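Local coordinates for DUF871 domain-containing protein (Enterococcus faecalis, PDB 2P0O) that is of unknown function but is probably a 6-phospho-N-acetylmuramidase, with a TIM barrel joined to a smaller cyclophilin-like domain, at residues A[119-124]-A[144-149]; A[153-158]-A[193-198]; A[252-257]-A[291-296]; A[306-311]-A[330-335]. All coordinates share one frame; numbering follows the deposited sequence.

Interaction 1. Residues A[119-124]-A[144-149]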
# COMPACT_ATOMS: atom_id res chain seq x y z
N ASN A 119 5.39 10.32 -16.28
CA ASN A 119 6.22 10.52 -15.12
C ASN A 119 5.61 11.70 -14.34
O ASN A 119 5.64 12.83 -14.79
CB ASN A 119 7.66 10.77 -15.57
CG ASN A 119 8.62 10.97 -14.39
OD1 ASN A 119 8.21 11.35 -13.29
ND2 ASN A 119 9.89 10.68 -14.61
N ALA A 120 5.02 11.41 -13.19
CA ALA A 120 4.32 12.42 -12.38
C ALA A 120 5.15 13.67 -12.09
O ALA A 120 4.62 14.79 -12.13
CB ALA A 120 3.78 11.80 -11.09
N SER A 121 6.45 13.50 -11.88
CA SER A 121 7.37 14.58 -11.51
C SER A 121 7.85 15.45 -12.66
O SER A 121 8.24 16.60 -12.43
CB SER A 121 8.60 14.00 -10.82
OG SER A 121 8.19 13.10 -9.81
N THR A 122 7.89 14.94 -13.88
CA THR A 122 8.45 15.71 -14.99
C THR A 122 7.41 16.20 -15.98
O THR A 122 7.72 17.06 -16.82
CB THR A 122 9.48 14.90 -15.82
OG1 THR A 122 8.80 13.84 -16.52
CG2 THR A 122 10.61 14.36 -14.93
N ILE A 123 6.21 15.62 -15.94
CA ILE A 123 5.20 16.02 -16.91
C ILE A 123 4.93 17.52 -16.74
O ILE A 123 4.71 18.00 -15.63
CB ILE A 123 3.89 15.14 -16.87
CG1 ILE A 123 2.98 15.44 -18.07
CG2 ILE A 123 3.09 15.37 -15.60
CD1 ILE A 123 3.43 14.85 -19.40
N THR A 124 5.01 18.24 -17.85
CA THR A 124 4.79 19.69 -17.86
C THR A 124 3.39 20.01 -18.37
O THR A 124 2.77 19.21 -19.07
CB THR A 124 5.80 20.43 -18.78
OG1 THR A 124 5.52 20.12 -20.14
CG2 THR A 124 7.25 20.05 -18.44
N TRP A 144 2.54 8.27 -13.13
CA TRP A 144 3.22 7.45 -12.11
C TRP A 144 4.34 8.21 -11.43
O TRP A 144 5.24 8.77 -12.08
CB TRP A 144 3.85 6.19 -12.71
CG TRP A 144 2.89 5.16 -13.10
CD1 TRP A 144 2.02 5.21 -14.16
CD2 TRP A 144 2.69 3.88 -12.48
NE1 TRP A 144 1.29 4.06 -14.22
CE2 TRP A 144 1.67 3.23 -13.21
CE3 TRP A 144 3.25 3.24 -11.36
CZ2 TRP A 144 1.22 1.94 -12.88
CZ3 TRP A 144 2.79 1.96 -11.02
CH2 TRP A 144 1.79 1.33 -11.78
N HIS A 145 4.30 8.22 -10.10
CA HIS A 145 5.43 8.72 -9.34
C HIS A 145 6.56 7.72 -9.41
O HIS A 145 6.37 6.57 -9.77
CB HIS A 145 5.02 8.91 -7.89
CG HIS A 145 4.19 10.12 -7.68
ND1 HIS A 145 4.74 11.38 -7.54
CD2 HIS A 145 2.85 10.28 -7.57
CE1 HIS A 145 3.77 12.26 -7.37
NE2 HIS A 145 2.61 11.62 -7.38
N ASN A 146 7.74 8.19 -9.08
CA ASN A 146 8.89 7.36 -9.00
C ASN A 146 9.01 6.73 -7.64
O ASN A 146 8.24 7.08 -6.73
CB ASN A 146 10.11 8.23 -9.26
CG ASN A 146 10.14 8.77 -10.68
OD1 ASN A 146 9.69 8.12 -11.61
ND2 ASN A 146 10.74 9.95 -10.85
N TYR A 147 9.97 5.82 -7.50
CA TYR A 147 10.40 5.35 -6.17
C TYR A 147 11.86 5.68 -5.91
O TYR A 147 12.59 6.08 -6.82
CB TYR A 147 10.13 3.86 -5.94
CG TYR A 147 10.64 2.95 -7.03
CD1 TYR A 147 12.00 2.73 -7.18
CD2 TYR A 147 9.76 2.30 -7.89
CE1 TYR A 147 12.50 1.90 -8.19
CE2 TYR A 147 10.25 1.46 -8.90
CZ TYR A 147 11.62 1.26 -9.02
OH TYR A 147 12.12 0.43 -9.99
N TYR A 148 12.29 5.53 -4.66
CA TYR A 148 13.56 6.12 -4.26
C TYR A 148 14.36 5.13 -3.46
O TYR A 148 14.15 5.03 -2.25
CB TYR A 148 13.31 7.43 -3.48
CG TYR A 148 12.58 8.42 -4.35
CD1 TYR A 148 13.28 9.26 -5.25
CD2 TYR A 148 11.21 8.46 -4.37
CE1 TYR A 148 12.59 10.13 -6.10
CE2 TYR A 148 10.52 9.32 -5.22
CZ TYR A 148 11.20 10.12 -6.08
OH TYR A 148 10.48 10.98 -6.89
N PRO A 149 15.30 4.40 -4.13
CA PRO A 149 16.18 3.44 -3.45
C PRO A 149 17.07 4.07 -2.38
O PRO A 149 17.32 3.43 -1.36
CB PRO A 149 17.08 2.89 -4.58
CG PRO A 149 16.34 3.16 -5.86
CD PRO A 149 15.62 4.50 -5.57
O HOH W 1 7.95 11.02 -8.14
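At the C-terminal rim of the TIM barrel, where the catalytic side chains of this fold gather, the loops that follow the neighbouring parallel strands 115-119 and 141-144 lie against each other. N119 and W144 end the parallel pairing of these strands, and its last rung here is A120 N to W144 O, 2.9 Å and nearly straight at 174°, although the N-H reaches the oxygen from above the carbonyl plane. The chain then turns back on N119: its CG stands anti to the backbone N, and OD1 accepts from S121 N at 3.1 Å, an Asx turn, while N119 O takes the N-H of both T122 and I123. A120 CB sits over the centre of one face of the H145 imidazole, 3.6 Å from the centroid, a CH-pi contact. H145 NE2 is bound to N164 on helix 157-169, which helps fix the ring's rotation. A water in the plane of the ring, at its edge, lies 3.3 Å from H145 ND1 and 2.7 Å from S121 OG; it also meets Y148 OH and accepts from N146 N at 3.0 Å. The side chains of N119 and N146 cross at about a right angle without bonding, their amide planes 76° apart and OD1 of N119 3.8 Å from ND2 of N146; N146 OD1 goes to R97 of strand 95-98. Across the two loops, direct bonding is thus limited to one backbone link, and a single shared water satisfies S121 OG, H145 ND1, Y148 OH and the N146 N-H together.

Interaction 2. Residues A[153-158]-A[193-198]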
# COMPACT_ATOMS: atom_id res chain seq x y z
N THR A 153 15.87 10.48 0.03
CA THR A 153 15.66 11.12 -1.27
C THR A 153 14.18 11.07 -1.75
O THR A 153 13.83 11.64 -2.79
CB THR A 153 16.60 10.51 -2.35
OG1 THR A 153 16.22 9.14 -2.58
CG2 THR A 153 18.07 10.59 -1.93
N GLY A 154 13.30 10.42 -0.98
CA GLY A 154 11.87 10.38 -1.29
C GLY A 154 11.24 11.77 -1.14
O GLY A 154 11.78 12.67 -0.45
N ILE A 155 10.08 11.92 -1.78
CA ILE A 155 9.41 13.19 -1.85
C ILE A 155 8.64 13.43 -0.57
O ILE A 155 8.41 12.51 0.21
CB ILE A 155 8.47 13.25 -3.08
CG1 ILE A 155 7.24 12.38 -2.88
CG2 ILE A 155 9.23 12.80 -4.35
CD1 ILE A 155 6.32 12.33 -4.16
N GLY A 156 8.29 14.70 -0.34
CA GLY A 156 7.56 15.13 0.84
C GLY A 156 6.07 15.19 0.59
O GLY A 156 5.63 15.26 -0.57
N THR A 157 5.29 15.18 1.67
CA THR A 157 3.82 15.08 1.56
C THR A 157 3.21 16.28 0.82
O THR A 157 2.29 16.12 -0.00
CB THR A 157 3.19 14.90 2.96
OG1 THR A 157 3.56 13.61 3.46
CG2 THR A 157 1.65 15.01 2.91
N THR A 158 3.75 17.46 1.11
CA THR A 158 3.28 18.74 0.58
C THR A 158 3.42 18.81 -0.94
O THR A 158 2.44 19.12 -1.65
CB THR A 158 4.05 19.92 1.26
OG1 THR A 158 3.72 19.96 2.66
CG2 THR A 158 3.76 21.29 0.64
N PRO A 193 10.21 3.32 -1.51
CA PRO A 193 9.05 4.15 -1.30
C PRO A 193 9.01 5.28 -2.33
O PRO A 193 10.04 5.64 -2.90
CB PRO A 193 9.30 4.74 0.09
CG PRO A 193 10.80 4.93 0.11
CD PRO A 193 11.35 3.75 -0.66
N THR A 194 7.84 5.85 -2.54
CA THR A 194 7.71 7.18 -3.12
C THR A 194 7.93 8.27 -2.06
O THR A 194 8.69 9.19 -2.29
CB THR A 194 6.33 7.34 -3.79
OG1 THR A 194 6.24 6.46 -4.90
CG2 THR A 194 6.08 8.75 -4.25
N LEU A 195 7.22 8.20 -0.94
CA LEU A 195 7.27 9.23 0.08
C LEU A 195 8.30 8.83 1.10
O LEU A 195 8.29 7.69 1.57
CB LEU A 195 5.92 9.42 0.77
CG LEU A 195 4.84 10.12 -0.09
CD1 LEU A 195 3.48 9.55 0.20
CD2 LEU A 195 4.80 11.61 0.11
N GLU A 196 9.19 9.75 1.42
CA GLU A 196 10.26 9.42 2.39
C GLU A 196 9.70 9.02 3.76
O GLU A 196 10.33 8.26 4.46
CB GLU A 196 11.24 10.58 2.55
CG GLU A 196 12.62 10.18 3.21
CD GLU A 196 13.29 8.98 2.54
OE1 GLU A 196 13.10 8.75 1.30
OE2 GLU A 196 14.00 8.24 3.25
N LYS A 197 8.56 9.59 4.17
CA LYS A 197 7.98 9.22 5.47
C LYS A 197 7.60 7.73 5.54
O LYS A 197 7.34 7.20 6.61
CB LYS A 197 6.78 10.11 5.80
CG LYS A 197 5.58 9.84 4.87
CD LYS A 197 4.32 10.61 5.35
CE LYS A 197 3.21 10.42 4.31
NZ LYS A 197 1.99 11.17 4.64
N HIS A 198 7.55 7.05 4.40
CA HIS A 198 7.25 5.63 4.41
C HIS A 198 8.46 4.73 4.54
O HIS A 198 8.32 3.52 4.58
CB HIS A 198 6.42 5.27 3.19
CG HIS A 198 5.02 5.80 3.26
ND1 HIS A 198 4.25 6.00 2.14
CD2 HIS A 198 4.27 6.19 4.31
CE1 HIS A 198 3.07 6.47 2.50
NE2 HIS A 198 3.06 6.61 3.81
O HOH W 2 7.43 11.96 2.93
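I155 and T194 lie side by side and point the same way, so that I155 CD1 rests on T194 CG2 at 3.6 Å. The isoleucine achieves this with CG1 in the crowded position between backbone N and carbonyl carbon (chi1 72°). L195 crosses it obliquely, its CD2 3.9 Å from I155 CG1. Beneath these side chains the backbones form a single bridge: I155 N donates to T194 O, and I155 O accepts from E196 N, both at 3.1 Å and both in the carbonyl plane. A water donates to the same I155 O and accepts from K197 N, extending the bridge by one residue. E196 starts anti to its backbone N (chi1 -163°), then bends at chi2 (51°), which folds the carboxylate back over G154. There OE1 takes G154 N at 2.8 Å from above the carboxylate plane and packs directly against G154, 3.3 Å from its CA. R199 forms a salt bridge to the same OE1, so the oxygen is held by a charge and an amide together. K197 runs extended beyond CG and meets T157 at about a right angle, NZ giving a hydrogen bond to OG1 at 3.1 Å. The contact thus joins two loops of the TIM barrel, the one from strand 141-144 into helix 157-169, with that helix's first turn, and the long one between strand 173-178 and helix 203-212; L195 touches F160 of the former helix and L210 of the latter.

Interaction 3. Residues A[252-257]-A[291-296]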
# COMPACT_ATOMS: atom_id res chain seq x y z
N SER A 252 -1.46 -9.22 32.39
CA SER A 252 -2.70 -8.65 32.86
C SER A 252 -3.85 -9.67 32.94
O SER A 252 -4.01 -10.51 32.04
CB SER A 252 -3.09 -7.49 31.95
OG SER A 252 -4.33 -6.99 32.34
N ARG A 253 -4.66 -9.58 33.99
CA ARG A 253 -5.93 -10.30 34.09
C ARG A 253 -6.95 -9.83 33.03
O ARG A 253 -7.94 -10.51 32.78
CB ARG A 253 -6.54 -10.13 35.48
CG ARG A 253 -8.08 -10.39 35.57
CD ARG A 253 -8.69 -10.30 36.99
NE ARG A 253 -7.89 -11.07 37.95
CZ ARG A 253 -6.95 -10.53 38.73
NH1 ARG A 253 -6.25 -11.31 39.55
NH2 ARG A 253 -6.72 -9.21 38.67
N TYR A 254 -6.70 -8.68 32.42
CA TYR A 254 -7.66 -8.11 31.49
C TYR A 254 -7.24 -8.25 30.04
O TYR A 254 -7.88 -7.67 29.15
CB TYR A 254 -7.98 -6.66 31.86
CG TYR A 254 -8.41 -6.60 33.29
CD1 TYR A 254 -9.59 -7.24 33.70
CD2 TYR A 254 -7.62 -6.00 34.26
CE1 TYR A 254 -10.00 -7.24 35.04
CE2 TYR A 254 -8.01 -5.99 35.61
CZ TYR A 254 -9.20 -6.61 35.98
OH TYR A 254 -9.59 -6.61 37.30
N LEU A 255 -6.19 -9.02 29.80
CA LEU A 255 -5.69 -9.20 28.45
C LEU A 255 -6.74 -9.80 27.51
O LEU A 255 -6.92 -9.31 26.39
CB LEU A 255 -4.38 -10.00 28.42
CG LEU A 255 -3.70 -10.19 27.05
CD1 LEU A 255 -3.32 -8.90 26.36
CD2 LEU A 255 -2.47 -11.13 27.12
N LYS A 256 -7.43 -10.84 27.98
CA LYS A 256 -8.44 -11.55 27.17
C LYS A 256 -9.64 -10.70 26.83
O LYS A 256 -10.27 -10.90 25.80
CB LYS A 256 -8.89 -12.83 27.85
CG LYS A 256 -7.72 -13.74 28.14
CD LYS A 256 -8.02 -15.24 27.97
CE LYS A 256 -6.70 -15.96 27.61
NZ LYS A 256 -5.89 -15.11 26.65
N ARG A 257 -9.97 -9.76 27.72
CA ARG A 257 -11.05 -8.83 27.45
C ARG A 257 -10.68 -7.94 26.30
O ARG A 257 -11.56 -7.52 25.55
CB ARG A 257 -11.30 -7.92 28.65
CG ARG A 257 -12.42 -8.35 29.52
CD ARG A 257 -12.86 -7.22 30.40
NE ARG A 257 -13.75 -7.73 31.44
CZ ARG A 257 -14.84 -7.11 31.88
NH1 ARG A 257 -15.58 -7.69 32.83
NH2 ARG A 257 -15.18 -5.91 31.40
N THR A 291 -16.71 -6.70 37.75
CA THR A 291 -15.93 -5.60 38.31
C THR A 291 -14.49 -5.59 37.74
O THR A 291 -13.82 -6.62 37.75
CB THR A 291 -15.84 -5.70 39.84
OG1 THR A 291 -17.16 -5.83 40.39
CG2 THR A 291 -15.18 -4.47 40.45
N ILE A 292 -14.05 -4.44 37.24
CA ILE A 292 -12.65 -4.25 36.85
C ILE A 292 -11.91 -3.63 38.03
O ILE A 292 -12.10 -2.47 38.36
CB ILE A 292 -12.49 -3.34 35.58
CG1 ILE A 292 -13.39 -3.82 34.42
CG2 ILE A 292 -10.99 -3.21 35.15
CD1 ILE A 292 -13.11 -5.28 33.96
N GLU A 293 -11.08 -4.43 38.69
CA GLU A 293 -10.31 -3.95 39.83
C GLU A 293 -9.13 -3.11 39.36
O GLU A 293 -8.64 -3.29 38.24
CB GLU A 293 -9.80 -5.13 40.63
CG GLU A 293 -10.83 -6.25 40.80
CD GLU A 293 -11.71 -6.09 42.04
OE1 GLU A 293 -12.29 -5.00 42.25
OE2 GLU A 293 -11.83 -7.07 42.81
N SER A 294 -8.69 -2.21 40.21
CA SER A 294 -7.42 -1.51 40.01
C SER A 294 -6.25 -2.51 39.84
O SER A 294 -6.07 -3.40 40.67
CB SER A 294 -7.15 -0.64 41.23
OG SER A 294 -6.06 0.23 41.00
N GLU A 295 -5.47 -2.37 38.77
CA GLU A 295 -4.34 -3.30 38.55
C GLU A 295 -3.02 -2.51 38.43
O GLU A 295 -2.49 -2.06 39.46
CB GLU A 295 -4.61 -4.23 37.37
CG GLU A 295 -3.69 -5.41 37.26
CD GLU A 295 -3.95 -6.27 36.03
OE1 GLU A 295 -3.92 -5.74 34.90
OE2 GLU A 295 -4.17 -7.50 36.20
N GLN A 296 -2.50 -2.32 37.22
CA GLN A 296 -1.44 -1.36 36.96
C GLN A 296 -2.05 -0.14 36.28
O GLN A 296 -2.82 -0.27 35.33
CB GLN A 296 -0.39 -1.95 36.03
CG GLN A 296 0.60 -2.84 36.74
CD GLN A 296 1.55 -3.56 35.80
OE1 GLN A 296 1.82 -3.10 34.69
NE2 GLN A 296 2.05 -4.70 36.24
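Y254 carries this contact, reaching from the turn before helix 255-258 to the loop 291-296 in the smaller, C-terminal part of the chain. Its CB points toward the loop, and CG is anti to the carbonyl carbon (chi1 -54°). CD1 and CE1 of the ring both pack on I292 CD1, CE1 at 3.8 Å. CD2 comes within 3.8 Å of E295 OE1, and CE2 is near E293 O. I292 CG2 lies over one ring face, offset toward the rim in a CH-pi contact, while CG of R253 lies over the opposite face. At the tip, OH accepts from E293 N at 3.0 Å, a bent bond of 139°. I292 also meets R257: its CD1 stands over the centre of the guanidinium, 3.3 Å from CZ, tip to tip. E295, extended beyond CG, slides past the tyrosine in the opposite direction and brings its carboxylate to the turn 252-255. OE1 receives S252 OG at 2.9 Å and OE2 receives R253 N at 3.1 Å, each on the syn lone pair. S252 OG, anti to its own backbone N, also accepts from Y254 N at 2.9 Å, closing an ST turn. R253 NH2 is a long 3.9 Å from E295 OE2, which lies well out of the guanidinium plane, so this salt bridge is one of charge alone. The carboxylate thus grips the turn through two donors and would be stabilised as an anion by them and by the nearby arginine, while the tyrosine, its hydroxyl serving as an acceptor, links the turn to the loop.

Interaction 4. Residues A[306-311]-A[330-335]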
# COMPACT_ATOMS: atom_id res chain seq x y z
N THR A 306 -5.83 0.17 27.21
CA THR A 306 -6.27 0.42 28.58
C THR A 306 -7.70 -0.04 28.80
O THR A 306 -8.50 -0.15 27.86
CB THR A 306 -6.21 1.95 28.94
OG1 THR A 306 -7.24 2.65 28.25
CG2 THR A 306 -4.91 2.58 28.53
N ILE A 307 -8.02 -0.31 30.07
CA ILE A 307 -9.40 -0.56 30.46
C ILE A 307 -9.70 0.27 31.71
O ILE A 307 -8.90 0.29 32.66
CB ILE A 307 -9.69 -2.11 30.66
CG1 ILE A 307 -11.18 -2.36 30.86
CG2 ILE A 307 -8.88 -2.72 31.83
CD1 ILE A 307 -11.57 -3.82 30.68
N ASP A 308 -10.83 0.97 31.69
CA ASP A 308 -11.22 1.78 32.84
C ASP A 308 -11.58 0.88 34.03
O ASP A 308 -12.34 -0.07 33.88
CB ASP A 308 -12.40 2.68 32.49
CG ASP A 308 -11.99 3.90 31.66
OD1 ASP A 308 -10.79 4.04 31.30
OD2 ASP A 308 -12.88 4.74 31.41
N ASN A 309 -11.00 1.16 35.21
CA ASN A 309 -11.31 0.30 36.36
C ASN A 309 -12.52 0.82 37.15
O ASN A 309 -13.18 1.78 36.71
CB ASN A 309 -10.07 0.03 37.25
CG ASN A 309 -9.45 1.30 37.84
OD1 ASN A 309 -10.14 2.11 38.48
ND2 ASN A 309 -8.14 1.46 37.64
N GLU A 310 -12.82 0.19 38.29
CA GLU A 310 -14.00 0.52 39.09
C GLU A 310 -13.98 1.96 39.63
O GLU A 310 -15.04 2.53 39.97
CB GLU A 310 -14.21 -0.50 40.23
CG GLU A 310 -13.19 -0.41 41.35
CD GLU A 310 -13.26 -1.60 42.34
OE1 GLU A 310 -14.34 -1.87 42.94
OE2 GLU A 310 -12.21 -2.25 42.53
N LYS A 311 -12.79 2.56 39.71
CA LYS A 311 -12.67 3.95 40.20
C LYS A 311 -13.26 4.94 39.22
O LYS A 311 -13.52 6.07 39.60
CB LYS A 311 -11.22 4.36 40.52
CG LYS A 311 -10.63 3.63 41.71
CD LYS A 311 -9.17 3.95 41.91
CE LYS A 311 -8.63 3.16 43.08
NZ LYS A 311 -7.22 3.49 43.35
N GLU A 330 -4.99 6.91 37.84
CA GLU A 330 -5.31 5.83 38.82
C GLU A 330 -6.55 5.02 38.43
O GLU A 330 -6.70 3.86 38.82
CB GLU A 330 -5.51 6.39 40.25
CG GLU A 330 -6.63 7.50 40.35
CD GLU A 330 -7.37 7.59 41.71
OE1 GLU A 330 -6.86 7.04 42.74
OE2 GLU A 330 -8.47 8.24 41.74
N LYS A 331 -7.43 5.65 37.64
CA LYS A 331 -8.71 5.06 37.27
C LYS A 331 -8.66 4.24 35.99
O LYS A 331 -9.68 3.67 35.60
CB LYS A 331 -9.78 6.14 37.13
CG LYS A 331 -9.85 7.12 38.29
CD LYS A 331 -11.04 8.08 38.10
CE LYS A 331 -10.78 9.12 37.01
NZ LYS A 331 -9.38 9.70 36.96
N VAL A 332 -7.49 4.15 35.37
CA VAL A 332 -7.34 3.52 34.04
C VAL A 332 -6.23 2.46 34.12
O VAL A 332 -5.06 2.84 34.28
CB VAL A 332 -6.96 4.59 32.95
CG1 VAL A 332 -6.68 3.94 31.58
CG2 VAL A 332 -8.04 5.68 32.82
N ASN A 333 -6.59 1.17 34.04
CA ASN A 333 -5.58 0.10 33.99
C ASN A 333 -4.87 0.06 32.65
O ASN A 333 -5.51 0.17 31.57
CB ASN A 333 -6.22 -1.27 34.24
CG ASN A 333 -6.71 -1.44 35.66
OD1 ASN A 333 -6.37 -0.66 36.56
ND2 ASN A 333 -7.51 -2.47 35.88
N THR A 334 -3.55 -0.09 32.69
CA THR A 334 -2.78 -0.22 31.46
C THR A 334 -2.54 -1.70 31.25
O THR A 334 -2.00 -2.36 32.14
CB THR A 334 -1.45 0.54 31.55
OG1 THR A 334 -0.86 0.27 32.83
CG2 THR A 334 -1.69 2.04 31.44
N ILE A 335 -2.94 -2.22 30.09
CA ILE A 335 -2.97 -3.68 29.87
C ILE A 335 -1.81 -4.11 29.01
O ILE A 335 -1.07 -5.02 29.35
CB ILE A 335 -4.28 -4.15 29.14
CG1 ILE A 335 -5.54 -3.54 29.76
CG2 ILE A 335 -4.33 -5.70 29.05
CD1 ILE A 335 -5.64 -3.81 31.25
O HOH W 3 -5.81 2.79 41.20
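An antiparallel strand pair joins 304-308 to 332-337, an outermost strand of the four-stranded sheet in the C-terminal part of the chain. I307 and N333 form its hydrogen-bonded pair: I307 N to N333 O at 3.0 Å and N333 N to I307 O at 2.8 Å. The non-hydrogen-bonded pairs T306-T334 and D308-V332 flank it; on their face V332 CG1 presses on T306 CB at a tight 3.3 Å. On the other face I307 CG2 meets I335 CD1, also tightly, at 3.5 Å. Beyond the strand, N309 N binds K331 O, and the N309 side chain, in the crowded position between backbone N and carbonyl carbon (chi1 61°), is held by three bonds. ND2 gives one N-H to E330 O almost straight (178°) and the other to N333 OD1, while OD1 accepts from K311 N on a lone pair, an Asx turn. K311 NZ reaches E330 OE1 only by a long salt bridge, and a water links it to E330 O. Strand 319-322 lies along the other side of 304-308, with T306 bonded to Q320, whereas loop 291-296 borders 332-337, where N333 ND2 binds E293 O.

In the fold
Along the chain the four contacts follow in series, none nested in or crossing another. Interaction 1 closes the strand-helix-strand passage through helix 125-133, and interaction 2 then closes the longer excursion through helix 157-169 and strand 173-178. The two touch, N146 O accepting from T194 OG1, so three successive loops are joined at one end of the barrel. Interactions 3 and 4 lie in the C-terminal domain, with centres about 39 to 51 Å from those of the first two. There interaction 3 fastens 252-257 to the loop before strand 304-308, and interaction 4 pairs that strand with 332-337. They also touch: Q296 O lies 2.7 Å from T334 N.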